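Local coordinates for protein copper-transporting ATPase PAA2, chloroplastic (Arabidopsis thaliana, PDB 5LBK) that uses ATP hydrolysis to move copper across the chloroplast thylakoid membrane, the fragment here being its nucleotide-binding N-domain, at residues 19-24 with 37-42. Sequence-based numbering, arbitrary orientation.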
ATOM      1  N   GLU A  19       2.292   3.504   9.660  1.00 41.33           N
ATOM      2  CA  GLU A  19       2.079   4.557   8.677  1.00 40.27           C
ATOM      3  C   GLU A  19       1.748   3.956   7.322  1.00 50.83           C
ATOM      4  O   GLU A  19       0.883   4.479   6.610  1.00 36.27           O
ATOM      5  CB  GLU A  19       3.294   5.469   8.557  1.00 40.87           C
ATOM      6  CG  GLU A  19       3.594   6.311   9.780  1.00 55.41           C
ATOM      7  CD  GLU A  19       4.708   7.344   9.550  1.00 70.86           C
ATOM      8  OE1 GLU A  19       4.403   8.560   9.579  1.00 78.41           O
ATOM      9  OE2 GLU A  19       5.886   6.945   9.349  1.00 70.55           O
ATOM     10  N   VAL A  20       2.423   2.850   6.957  1.00 34.66           N
ATOM     11  CA  VAL A  20       2.155   2.178   5.686  1.00 31.63           C
ATOM     12  C   VAL A  20       0.737   1.636   5.670  1.00 34.67           C
ATOM     13  O   VAL A  20       0.008   1.791   4.678  1.00 31.52           O
ATOM     14  CB  VAL A  20       3.195   1.066   5.415  1.00 30.50           C
ATOM     15  CG1 VAL A  20       2.799   0.206   4.192  1.00 37.13           C
ATOM     16  CG2 VAL A  20       4.559   1.706   5.220  1.00 29.87           C
ATOM     17  N   LEU A  21       0.329   0.991   6.758  1.00 33.29           N
ATOM     18  CA  LEU A  21      -1.027   0.481   6.856  1.00 33.91           C
ATOM     19  C   LEU A  21      -2.050   1.608   6.822  1.00 35.65           C
ATOM     20  O   LEU A  21      -3.108   1.449   6.206  1.00 35.35           O
ATOM     21  CB  LEU A  21      -1.160  -0.329   8.135  1.00 35.89           C
ATOM     22  CG  LEU A  21      -2.393  -1.167   8.356  1.00 52.15           C
ATOM     23  CD1 LEU A  21      -2.705  -2.062   7.165  1.00 42.95           C
ATOM     24  CD2 LEU A  21      -2.147  -1.972   9.673  1.00 40.07           C
ATOM     25  N   LYS A  22      -1.787   2.725   7.532  1.00 37.87           N
ATOM     26  CA  LYS A  22      -2.739   3.838   7.575  1.00 39.85           C
ATOM     27  C   LYS A  22      -2.982   4.397   6.185  1.00 38.00           C
ATOM     28  O   LYS A  22      -4.120   4.708   5.817  1.00 38.81           O
ATOM     29  CB  LYS A  22      -2.230   4.975   8.454  1.00 42.44           C
ATOM     30  CG  LYS A  22      -2.389   4.754   9.937  1.00 50.60           C
ATOM     31  CD  LYS A  22      -1.896   5.977  10.708  1.00 52.26           C
ATOM     32  CE  LYS A  22      -2.232   5.851  12.203  1.00 68.95           C
ATOM     33  NZ  LYS A  22      -1.744   6.985  13.042  1.00 71.69           N
ATOM     34  N   MET A  23      -1.901   4.623   5.446  1.00 36.02           N
ATOM     35  CA  MET A  23      -2.022   5.082   4.058  1.00 34.40           C
ATOM     36  C   MET A  23      -2.726   4.059   3.195  1.00 32.73           C
ATOM     37  O   MET A  23      -3.595   4.422   2.376  1.00 32.92           O
ATOM     38  CB  MET A  23      -0.642   5.375   3.484  1.00 32.86           C
ATOM     39  CG  MET A  23       0.006   6.686   4.001  1.00 37.98           C
ATOM     40  SD  MET A  23       1.662   6.834   3.253  1.00 57.64           S
ATOM     41  CE  MET A  23       2.154   8.452   3.859  1.00 74.73           C
ATOM     42  N   ALA A  24      -2.381   2.780   3.339  1.00 31.34           N
ATOM     43  CA  ALA A  24      -2.994   1.797   2.450  1.00 29.88           C
ATOM     44  C   ALA A  24      -4.493   1.688   2.732  1.00 32.08           C
ATOM     45  O   ALA A  24      -5.304   1.594   1.813  1.00 32.99           O
ATOM     46  CB  ALA A  24      -2.327   0.446   2.607  1.00 28.24           C
ATOM     47  N   LYS A  37     -10.770  -5.090   1.833  1.00 58.89           N
ATOM     48  CA  LYS A  37     -11.489  -5.149   3.098  1.00 61.72           C
ATOM     49  C   LYS A  37     -10.571  -5.585   4.230  1.00 59.59           C
ATOM     50  O   LYS A  37     -10.692  -5.098   5.358  1.00 59.93           O
ATOM     51  CB  LYS A  37     -12.664  -6.119   2.992  1.00 67.20           C
ATOM     52  CG  LYS A  37     -13.893  -5.586   2.261  1.00 81.82           C
ATOM     53  CD  LYS A  37     -14.396  -4.296   2.890  1.00 80.53           C
ATOM     54  CE  LYS A  37     -15.893  -4.175   2.817  1.00 84.19           C
ATOM     55  NZ  LYS A  37     -16.386  -4.281   1.419  1.00 88.55           N
ATOM     56  N   ALA A  38      -9.646  -6.503   3.946  1.00 57.61           N
ATOM     57  CA  ALA A  38      -8.762  -6.998   4.998  1.00 61.86           C
ATOM     58  C   ALA A  38      -7.782  -5.922   5.437  1.00 54.80           C
ATOM     59  O   ALA A  38      -7.528  -5.767   6.635  1.00 51.85           O
ATOM     60  CB  ALA A  38      -8.009  -8.239   4.523  1.00 60.51           C
ATOM     61  N   ILE A  39      -7.243  -5.149   4.491  1.00 48.83           N
ATOM     62  CA  ILE A  39      -6.365  -4.041   4.869  1.00 46.43           C
ATOM     63  C   ILE A  39      -7.132  -3.059   5.743  1.00 47.05           C
ATOM     64  O   ILE A  39      -6.659  -2.609   6.790  1.00 46.10           O
ATOM     65  CB  ILE A  39      -5.799  -3.348   3.615  1.00 45.62           C
ATOM     66  CG1 ILE A  39      -4.799  -4.263   2.899  1.00 40.47           C
ATOM     67  CG2 ILE A  39      -5.132  -2.022   3.970  1.00 44.83           C
ATOM     68  CD1 ILE A  39      -4.386  -3.760   1.591  1.00 42.11           C
ATOM     69  N   VAL A  40      -8.332  -2.707   5.314  1.00 49.81           N
ATOM     70  CA  VAL A  40      -9.158  -1.797   6.103  1.00 51.79           C
ATOM     71  C   VAL A  40      -9.456  -2.398   7.474  1.00 54.29           C
ATOM     72  O   VAL A  40      -9.310  -1.725   8.497  1.00 54.02           O
ATOM     73  CB  VAL A  40     -10.448  -1.457   5.353  1.00 54.93           C
ATOM     74  CG1 VAL A  40     -11.311  -0.543   6.208  1.00 57.19           C
ATOM     75  CG2 VAL A  40     -10.104  -0.790   4.068  1.00 52.64           C
ATOM     76  N   ASN A  41      -9.871  -3.674   7.509  1.00 57.02           N
ATOM     77  CA  ASN A  41     -10.221  -4.319   8.786  1.00 60.03           C
ATOM     78  C   ASN A  41      -9.037  -4.361   9.733  1.00 57.47           C
ATOM     79  O   ASN A  41      -9.214  -4.301  10.954  1.00 59.34           O
ATOM     80  CB  ASN A  41     -10.719  -5.758   8.574  1.00 63.34           C
ATOM     81  CG  ASN A  41     -12.064  -5.827   7.869  1.00 77.50           C
ATOM     82  OD1 ASN A  41     -12.849  -4.886   7.916  1.00 68.75           O
ATOM     83  ND2 ASN A  41     -12.326  -6.949   7.196  1.00 81.16           N
ATOM     84  N   GLU A  42      -7.820  -4.496   9.193  1.00 56.13           N
ATOM     85  CA  GLU A  42      -6.635  -4.548  10.038  1.00 51.33           C
ATOM     86  C   GLU A  42      -6.315  -3.181  10.625  1.00 49.72           C
ATOM     87  O   GLU A  42      -6.002  -3.067  11.812  1.00 50.40           O
ATOM     88  CB  GLU A  42      -5.453  -5.085   9.233  1.00 49.00           C
ATOM     89  CG  GLU A  42      -4.129  -5.141   9.986  1.00 54.62           C
ATOM     90  CD  GLU A  42      -4.021  -6.296  10.961  1.00 68.24           C
ATOM     91  OE1 GLU A  42      -4.809  -7.261  10.867  1.00 58.62           O
ATOM     92  OE2 GLU A  42      -3.117  -6.236  11.816  1.00 83.58           O
TER
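With CG swung anti to the backbone N (chi1 -169°), Leu21 carries its two methyls across to helix 34-45, although its CB does not itself aim there. Ile39 faces it with CB directed at helix 17-27, and its branch CG2 is the part that does the touching. These two side chains run past one another in opposite senses, with Leu21 CD1 4.0 Å from Ile39 CG2. The same CD1 lies 4.0 Å from Ile39 O, so this methyl packs against backbone as well as side chain. One turn further along helix 17-27, Ala24 meets the same Ile39 CG2, which is 4.0 Å from Ala24 CB and equally near Ala24 C. Ile39 CG2 is thus shared between Leu21 and Ala24, and with only a methyl at Ala24 it also reaches the backbone carbon of that residue, the CA atoms of Ala24 and Ile39 being 7.2 Å apart. The other methyl, Leu21 CD2, meets the aliphatic part of Glu42, 3.8 Å from its CG, and the two side chains cross at about a right angle. Glu42 CG stands anti to the backbone N (chi1 178°), where it meets the leucine methyl, and the bend at chi2 carries the carboxylate farther from it. No hydrogen bond joins the two segments, whose association is apolar packing at an interaxial distance of 9.3 Å and an angle of 126° between their directions. Both helices belong to the N-domain of this P-type ATPase and pack on its antiparallel sheet: Ala24 and Ile39 both rest on Ile132 of strand 127-134, Ala24 also reaches Val121 of strand 117-123, and Glu42 touches Val7 of edge strand 7-12, while Leu46 and Leu48, following helix 34-45, add further cover to Leu21.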